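PDB 2W5V: alkaline phosphatase from Antarctic bacterium, which probably catalyses the hydrolysis of phosphate monoesters at alkaline pH, using two zinc ions and one magnesium ion. Local coordinates for residues B[164-169]-B[212-217]; B[32-37]-B[368-373]. The protein carries 1 engineered substitution. All coordinates share one frame; numbering follows the deposited sequence.

Contact 1: residues B[164-169]-B[212-217]; sequences DFFAGG and GFLLAD
Phe166 and Ala167 pair with Gly212 and Phe213 as neighbours in a parallel beta arrangement. Strands 165-169 and 210-214 run side by side in the large mixed sheet of the alkaline phosphatase fold, and the axes of 165-169 and 212-214 differ by only 2°.

Three backbone bonds set the register. Phe213 gives its N to Phe166 O (2.9 Å) and takes Gly168 N on its own O (3.0 Å), bracketing Ala167. Leu215 N then bonds to Gly168 O at 2.9 Å. The Ala167 CA also points a hydrogen at Phe213 O.

On one face of the sheet the contacts are apolar. Ala167 CB meets Phe213 CB at 3.8 Å. Phe165 CE1 comes to the edge of the Phe213 ring, in its plane, and is 3.9 Å from CE2. The two ring planes are inclined at 54°. Helix 230-242 lies against this side, with Ala238 on Phe165 and Leu237 on Phe213.

The other face carries Phe166 and Leu214. Phe166 CG sits between its backbone N and carbonyl carbon (chi1 69°), and the ring beyond it lies over Gly212. Leu214 CD2 touches Phe166 CE1 at 3.7 Å, near the ring plane. Phe192 meets the same ring from strand 192-195. Gly212 has no side chain to push the ring off. Its CA sits over the centre of the Phe166 ring in a CH-pi contact, 3.6 Å above the plane.

Contact 2: residues B[32-37]-B[368-373]; sequences KTPKNV and LKVTKW
Thr371 OG1, on the side chain whose methyl meets Val37, is held by two backbone groups. It accepts Trp373 N at 3.3 Å, forming an ST turn at the C-terminal end of helix 362-371. It is also hydrogen-bonded to Ile367 O, one turn back. OG1 lies between the backbone N and carbonyl carbon (chi1 61°), above one indole face toward its rim. The Thr371 and Val37 side chains cross at about a right angle, with CG2 to CG2 at 3.7 Å. An alanine here would probably leave Trp373 N and Ile367 O without their hydroxyl mate and open a gap beside Val37 CG2.

Thr33 CG2 lies 3.3 Å from Val370 O. Pro34 CG packs on Val370 CG2 at 3.9 Å, and Leu295 touches both side chains.

One water donates to Lys32 O and Val370 O. Another joins Thr33 OG1 to Lys372 NZ. A third donates to Pro34 O (2.6 Å) and Thr371 O. The last, in plane at the indole edge, accepts from Trp373 NE1 (2.9 Å) and donates to Lys35 O. Much of the direct contact is made by apolar side-chain atoms, while four waters link polar atoms of the two segments, among them three carbonyls of 32-37.

Both contacts reach the same ten-strand mixed sheet. Their centres are 27 Å apart and their nearest atoms about 11 Å, so they do not touch. Contact 2 brings the two ends of the modelled chain together, at the start of strand 36-42 and the end of helix 362-371. Contact 1 is nested inside that long loop and pairs strand 165-169 with strand 210-214, next to strand 192-195, outermost within this chain. Strands 124-129 and 249-255 lie between 165-169 and 36-42. Of the metal ligands, Asp43 directly follows strand 36-42, and Glu254 lies in strand 249-255. Contact 1 thus belongs to one flank of the sheet, while contact 2 closes the chain against its middle.

Contact 1: residues B[164-169]-B[212-217]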
ATOM      1  N   ASP B 164       9.254 -28.310  14.684  1.00 18.23           N
ATOM      2  CA  ASP B 164       8.804 -29.668  14.415  1.00 21.05           C
ATOM      3  C   ASP B 164       8.940 -30.007  12.936  1.00 26.29           C
ATOM      4  O   ASP B 164       9.006 -31.178  12.561  1.00 24.13           O
ATOM      5  CB  ASP B 164       7.345 -29.815  14.833  1.00 23.46           C
ATOM      6  CG  ASP B 164       7.139 -29.539  16.316  1.00 32.45           C
ATOM      7  OD1 ASP B 164       7.566 -30.367  17.159  1.00 28.07           O
ATOM      8  OD2 ASP B 164       6.544 -28.489  16.637  1.00 32.89           O
ATOM      9  N   PHE B 165       8.980 -28.972  12.101  1.00 22.67           N
ATOM     10  CA  PHE B 165       9.019 -29.148  10.651  1.00 21.20           C
ATOM     11  C   PHE B 165       9.813 -28.021   9.993  1.00 19.52           C
ATOM     12  O   PHE B 165       9.700 -26.866  10.392  1.00 24.09           O
ATOM     13  CB  PHE B 165       7.585 -29.144  10.106  1.00 23.22           C
ATOM     14  CG  PHE B 165       7.484 -29.369   8.615  1.00 25.25           C
ATOM     15  CD1 PHE B 165       7.190 -30.627   8.107  1.00 23.94           C
ATOM     16  CD2 PHE B 165       7.654 -28.318   7.726  1.00 23.83           C
ATOM     17  CE1 PHE B 165       7.078 -30.833   6.734  1.00 29.85           C
ATOM     18  CE2 PHE B 165       7.547 -28.516   6.350  1.00 22.37           C
ATOM     19  CZ  PHE B 165       7.258 -29.772   5.855  1.00 21.97           C
ATOM     20  N   PHE B 166      10.602 -28.343   8.974  1.00 17.53           N
ATOM     21  CA  PHE B 166      11.162 -27.282   8.135  1.00 19.29           C
ATOM     22  C   PHE B 166      11.448 -27.787   6.733  1.00 24.74           C
ATOM     23  O   PHE B 166      11.594 -28.992   6.514  1.00 26.49           O
ATOM     24  CB  PHE B 166      12.412 -26.645   8.770  1.00 17.78           C
ATOM     25  CG  PHE B 166      13.619 -27.554   8.806  1.00 23.67           C
ATOM     26  CD1 PHE B 166      14.461 -27.660   7.707  1.00 25.20           C
ATOM     27  CD2 PHE B 166      13.914 -28.289   9.943  1.00 23.77           C
ATOM     28  CE1 PHE B 166      15.575 -28.493   7.738  1.00 27.24           C
ATOM     29  CE2 PHE B 166      15.024 -29.121   9.983  1.00 29.19           C
ATOM     30  CZ  PHE B 166      15.857 -29.221   8.877  1.00 28.04           C
ATOM     31  N   ALA B 167      11.510 -26.859   5.785  1.00 18.56           N
ATOM     32  CA  ALA B 167      11.837 -27.191   4.405  1.00 15.61           C
ATOM     33  C   ALA B 167      12.489 -25.992   3.741  1.00 27.67           C
ATOM     34  O   ALA B 167      11.955 -24.880   3.782  1.00 22.56           O
ATOM     35  CB  ALA B 167      10.586 -27.600   3.647  1.00 19.58           C
ATOM     36  N   GLY B 168      13.652 -26.216   3.140  1.00 22.24           N
ATOM     37  CA  GLY B 168      14.352 -25.156   2.443  1.00 22.02           C
ATOM     38  C   GLY B 168      15.639 -25.648   1.824  1.00 22.85           C
ATOM     39  O   GLY B 168      15.851 -26.855   1.706  1.00 23.05           O
ATOM     40  N   GLY B 169      16.492 -24.717   1.408  1.00 23.92           N
ATOM     41  CA  GLY B 169      17.833 -25.068   0.971  1.00 24.19           C
ATOM     42  C   GLY B 169      18.802 -25.009   2.141  1.00 25.41           C
ATOM     43  O   GLY B 169      18.381 -24.997   3.302  1.00 24.67           O
ATOM     44  N   GLY B 212      12.503 -32.698   8.471  1.00 25.26           N
ATOM     45  CA  GLY B 212      13.289 -31.635   7.869  1.00 25.43           C
ATOM     46  C   GLY B 212      13.639 -31.945   6.424  1.00 30.21           C
ATOM     47  O   GLY B 212      14.101 -33.044   6.108  1.00 26.83           O
ATOM     48  N   PHE B 213      13.410 -30.979   5.537  1.00 27.87           N
ATOM     49  CA  PHE B 213      13.767 -31.126   4.128  1.00 24.56           C
ATOM     50  C   PHE B 213      14.862 -30.125   3.760  1.00 29.89           C
ATOM     51  O   PHE B 213      14.650 -28.907   3.832  1.00 27.57           O
ATOM     52  CB  PHE B 213      12.551 -30.880   3.230  1.00 30.53           C
ATOM     53  CG  PHE B 213      11.491 -31.947   3.315  1.00 27.01           C
ATOM     54  CD1 PHE B 213      11.530 -33.054   2.477  1.00 29.63           C
ATOM     55  CD2 PHE B 213      10.433 -31.822   4.206  1.00 29.46           C
ATOM     56  CE1 PHE B 213      10.541 -34.032   2.537  1.00 30.63           C
ATOM     57  CE2 PHE B 213       9.442 -32.794   4.277  1.00 27.20           C
ATOM     58  CZ  PHE B 213       9.494 -33.902   3.440  1.00 29.26           C
ATOM     59  N   LEU B 214      16.026 -30.642   3.375  1.00 27.27           N
ATOM     60  CA  LEU B 214      17.143 -29.812   2.919  1.00 26.11           C
ATOM     61  C   LEU B 214      17.417 -30.134   1.454  1.00 30.46           C
ATOM     62  O   LEU B 214      18.205 -31.027   1.149  1.00 31.11           O
ATOM     63  CB  LEU B 214      18.392 -30.065   3.786  1.00 31.25           C
ATOM     64  CG  LEU B 214      18.307 -29.546   5.228  1.00 26.98           C
ATOM     65  CD1 LEU B 214      19.423 -30.124   6.100  1.00 29.46           C
ATOM     66  CD2 LEU B 214      18.325 -28.011   5.261  1.00 22.94           C
ATOM     67  N   LEU B 215      16.767 -29.394   0.554  1.00 29.32           N
ATOM     68  CA  LEU B 215      16.640 -29.812  -0.843  1.00 34.49           C
ATOM     69  C   LEU B 215      17.566 -29.099  -1.829  1.00 39.23           C
ATOM     70  O   LEU B 215      17.389 -29.199  -3.044  1.00 42.87           O
ATOM     71  CB  LEU B 215      15.181 -29.673  -1.292  1.00 31.39           C
ATOM     72  CG  LEU B 215      14.182 -30.447  -0.432  1.00 30.69           C
ATOM     73  CD1 LEU B 215      12.767 -30.253  -0.944  1.00 33.88           C
ATOM     74  CD2 LEU B 215      14.562 -31.939  -0.391  1.00 31.47           C
ATOM     75  N   ALA B 216      18.555 -28.389  -1.304  1.00 31.50           N
ATOM     76  CA  ALA B 216      19.533 -27.700  -2.134  1.00 25.60           C
ATOM     77  C   ALA B 216      20.751 -27.411  -1.280  1.00 27.51           C
ATOM     78  O   ALA B 216      20.641 -27.323  -0.063  1.00 24.77           O
ATOM     79  CB  ALA B 216      18.953 -26.402  -2.687  1.00 22.17           C
ATOM     80  N   ASP B 217      21.911 -27.275  -1.915  1.00 32.27           N
ATOM     81  CA  ASP B 217      23.143 -26.996  -1.184  1.00 35.77           C
ATOM     82  C   ASP B 217      23.086 -25.597  -0.591  1.00 30.16           C
ATOM     83  O   ASP B 217      23.454 -25.392   0.561  1.00 27.08           O
ATOM     84  CB  ASP B 217      24.364 -27.136  -2.094  1.00 39.12           C
ATOM     85  CG  ASP B 217      24.594 -28.568  -2.552  1.00 50.52           C
ATOM     86  OD1 ASP B 217      23.942 -29.485  -2.008  1.00 50.76           O
ATOM     87  OD2 ASP B 217      25.431 -28.772  -3.457  1.00 55.44           O
TER

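Contact 2: residues B[32-37]-B[368-373]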
ATOM      1  N   LYS B  32     -12.919 -13.336  17.391  1.00 25.16           N
ATOM      2  CA  LYS B  32     -12.780 -14.777  17.503  1.00 27.82           C
ATOM      3  C   LYS B  32     -11.315 -15.122  17.728  1.00 29.67           C
ATOM      4  O   LYS B  32     -10.429 -14.332  17.414  1.00 26.18           O
ATOM      5  CB  LYS B  32     -13.286 -15.469  16.240  1.00 32.53           C
ATOM      6  CG  LYS B  32     -14.703 -15.096  15.864  1.00 46.33           C
ATOM      7  CD  LYS B  32     -15.386 -16.235  15.131  1.00 57.19           C
ATOM      8  CE  LYS B  32     -14.621 -16.641  13.886  1.00 68.92           C
ATOM      9  NZ  LYS B  32     -15.256 -17.805  13.201  1.00 74.62           N
ATOM     10  N   THR B  33     -11.071 -16.313  18.261  1.00 25.34           N
ATOM     11  CA  THR B  33      -9.721 -16.757  18.578  1.00 25.23           C
ATOM     12  C   THR B  33      -9.256 -17.849  17.618  1.00 19.33           C
ATOM     13  O   THR B  33      -9.854 -18.920  17.563  1.00 22.96           O
ATOM     14  CB  THR B  33      -9.669 -17.286  20.017  1.00 26.05           C
ATOM     15  OG1 THR B  33     -10.082 -16.243  20.909  1.00 27.88           O
ATOM     16  CG2 THR B  33      -8.254 -17.735  20.382  1.00 25.94           C
ATOM     17  N   PRO B  34      -8.187 -17.581  16.852  1.00 20.28           N
ATOM     18  CA  PRO B  34      -7.682 -18.608  15.933  1.00 20.02           C
ATOM     19  C   PRO B  34      -6.975 -19.715  16.694  1.00 21.55           C
ATOM     20  O   PRO B  34      -6.269 -19.428  17.661  1.00 19.22           O
ATOM     21  CB  PRO B  34      -6.640 -17.863  15.089  1.00 24.57           C
ATOM     22  CG  PRO B  34      -6.435 -16.528  15.740  1.00 22.95           C
ATOM     23  CD  PRO B  34      -7.286 -16.423  16.959  1.00 25.20           C
ATOM     24  N   LYS B  35      -7.155 -20.954  16.259  1.00 19.05           N
ATOM     25  CA  LYS B  35      -6.401 -22.073  16.811  1.00 18.88           C
ATOM     26  C   LYS B  35      -5.024 -22.153  16.161  1.00 22.36           C
ATOM     27  O   LYS B  35      -4.014 -22.391  16.832  1.00 21.12           O
ATOM     28  CB  LYS B  35      -7.163 -23.374  16.578  1.00 20.94           C
ATOM     29  CG  LYS B  35      -6.378 -24.647  16.901  1.00 25.47           C
ATOM     30  CD  LYS B  35      -7.249 -25.886  16.675  1.00 27.93           C
ATOM     31  CE  LYS B  35      -6.532 -27.162  17.080  1.00 35.96           C
ATOM     32  NZ  LYS B  35      -7.449 -28.336  17.110  1.00 37.29           N
ATOM     33  N   ASN B  36      -4.995 -21.938  14.850  1.00 20.22           N
ATOM     34  CA  ASN B  36      -3.775 -22.013  14.054  1.00 18.71           C
ATOM     35  C   ASN B  36      -3.407 -20.666  13.451  1.00 22.26           C
ATOM     36  O   ASN B  36      -4.270 -19.818  13.225  1.00 19.51           O
ATOM     37  CB  ASN B  36      -3.964 -23.008  12.909  1.00 20.92           C
ATOM     38  CG  ASN B  36      -4.545 -24.327  13.367  1.00 29.19           C
ATOM     39  OD1 ASN B  36      -3.978 -24.999  14.221  1.00 28.12           O
ATOM     40  ND2 ASN B  36      -5.676 -24.715  12.782  1.00 24.25           N
ATOM     41  N   VAL B  37      -2.125 -20.487  13.156  1.00 19.72           N
ATOM     42  CA  VAL B  37      -1.650 -19.276  12.505  1.00 15.89           C
ATOM     43  C   VAL B  37      -0.674 -19.641  11.385  1.00 17.39           C
ATOM     44  O   VAL B  37       0.234 -20.450  11.578  1.00 18.85           O
ATOM     45  CB  VAL B  37      -0.921 -18.362  13.494  1.00 15.86           C
ATOM     46  CG1 VAL B  37      -0.403 -17.124  12.773  1.00 18.58           C
ATOM     47  CG2 VAL B  37      -1.842 -17.966  14.632  1.00 20.83           C
ATOM     48  N   LEU B 368       0.272 -12.781  19.296  1.00 20.40           N
ATOM     49  CA  LEU B 368       0.153 -13.193  20.689  1.00 22.25           C
ATOM     50  C   LEU B 368      -1.239 -12.825  21.239  1.00 24.61           C
ATOM     51  O   LEU B 368      -1.916 -13.648  21.863  1.00 22.68           O
ATOM     52  CB  LEU B 368       1.282 -12.548  21.503  1.00 22.30           C
ATOM     53  CG  LEU B 368       1.665 -13.116  22.858  1.00 29.20           C
ATOM     54  CD1 LEU B 368       1.721 -14.637  22.809  1.00 24.41           C
ATOM     55  CD2 LEU B 368       3.006 -12.531  23.290  1.00 30.42           C
ATOM     56  N   LYS B 369      -1.683 -11.599  20.968  1.00 22.32           N
ATOM     57  CA  LYS B 369      -2.974 -11.135  21.466  1.00 26.39           C
ATOM     58  C   LYS B 369      -4.162 -11.979  20.985  1.00 25.18           C
ATOM     59  O   LYS B 369      -5.006 -12.377  21.783  1.00 27.71           O
ATOM     60  CB  LYS B 369      -3.204  -9.664  21.102  1.00 27.31           C
ATOM     61  CG  LYS B 369      -4.560  -9.151  21.539  1.00 27.71           C
ATOM     62  CD  LYS B 369      -4.787  -7.710  21.121  1.00 35.96           C
ATOM     63  CE  LYS B 369      -6.200  -7.262  21.488  1.00 43.14           C
ATOM     64  NZ  LYS B 369      -6.428  -5.823  21.168  1.00 41.97           N
ATOM     65  N   VAL B 370      -4.239 -12.246  19.686  1.00 24.08           N
ATOM     66  CA  VAL B 370      -5.407 -12.947  19.158  1.00 19.55           C
ATOM     67  C   VAL B 370      -5.433 -14.443  19.494  1.00 20.46           C
ATOM     68  O   VAL B 370      -6.503 -15.015  19.666  1.00 21.44           O
ATOM     69  CB  VAL B 370      -5.604 -12.715  17.634  1.00 19.39           C
ATOM     70  CG1 VAL B 370      -5.659 -11.221  17.345  1.00 18.70           C
ATOM     71  CG2 VAL B 370      -4.498 -13.378  16.832  1.00 20.10           C
ATOM     72  N   THR B 371      -4.264 -15.069  19.598  1.00 19.01           N
ATOM     73  CA  THR B 371      -4.200 -16.496  19.915  1.00 17.21           C
ATOM     74  C   THR B 371      -4.407 -16.750  21.403  1.00 18.20           C
ATOM     75  O   THR B 371      -4.761 -17.855  21.796  1.00 18.99           O
ATOM     76  CB  THR B 371      -2.842 -17.106  19.584  1.00 15.84           C
ATOM     77  OG1 THR B 371      -1.830 -16.456  20.368  1.00 16.47           O
ATOM     78  CG2 THR B 371      -2.537 -16.986  18.085  1.00 24.23           C
ATOM     79  N   LYS B 372      -4.151 -15.734  22.220  1.00 16.56           N
ATOM     80  CA  LYS B 372      -4.260 -15.859  23.681  1.00 20.85           C
ATOM     81  C   LYS B 372      -3.281 -16.870  24.283  1.00 22.44           C
ATOM     82  O   LYS B 372      -3.486 -17.379  25.391  1.00 20.81           O
ATOM     83  CB  LYS B 372      -5.717 -16.134  24.089  1.00 15.34           C
ATOM     84  CG  LYS B 372      -6.659 -15.085  23.467  1.00 22.11           C
ATOM     85  CD  LYS B 372      -8.116 -15.229  23.864  1.00 37.43           C
ATOM     86  CE  LYS B 372      -8.933 -14.128  23.185  1.00 46.57           C
ATOM     87  NZ  LYS B 372     -10.369 -14.149  23.576  1.00 57.87           N
ATOM     88  N   TRP B 373      -2.194 -17.137  23.566  1.00 15.27           N
ATOM     89  CA  TRP B 373      -1.143 -17.997  24.100  1.00 16.71           C
ATOM     90  C   TRP B 373      -0.499 -17.369  25.341  1.00 20.39           C
ATOM     91  O   TRP B 373      -0.423 -16.141  25.450  1.00 19.43           O
ATOM     92  CB  TRP B 373      -0.068 -18.256  23.039  1.00 16.43           C
ATOM     93  CG  TRP B 373      -0.559 -19.052  21.874  1.00 18.07           C
ATOM     94  CD1 TRP B 373      -1.615 -19.919  21.859  1.00 16.20           C
ATOM     95  CD2 TRP B 373       0.006 -19.084  20.559  1.00 16.04           C
ATOM     96  NE1 TRP B 373      -1.750 -20.478  20.614  1.00 19.48           N
ATOM     97  CE2 TRP B 373      -0.766 -19.983  19.796  1.00 17.85           C
ATOM     98  CE3 TRP B 373       1.088 -18.444  19.954  1.00 20.83           C
ATOM     99  CZ2 TRP B 373      -0.496 -20.248  18.450  1.00 19.27           C
ATOM    100  CZ3 TRP B 373       1.356 -18.709  18.613  1.00 24.59           C
ATOM    101  CH2 TRP B 373       0.566 -19.603  17.880  1.00 23.00           C
TER
HETATM  102  O   HOH W   1      -8.749 -13.228  19.503  1.00 36.17           O
HETATM  103  O   HOH W   2     -10.672 -17.197  23.422  1.00 46.40           O
HETATM  104  O   HOH W   3      -5.535 -20.104  20.083  1.00 23.90           O
HETATM  105  O   HOH W   4      -3.831 -22.151  19.565  1.00 20.83           O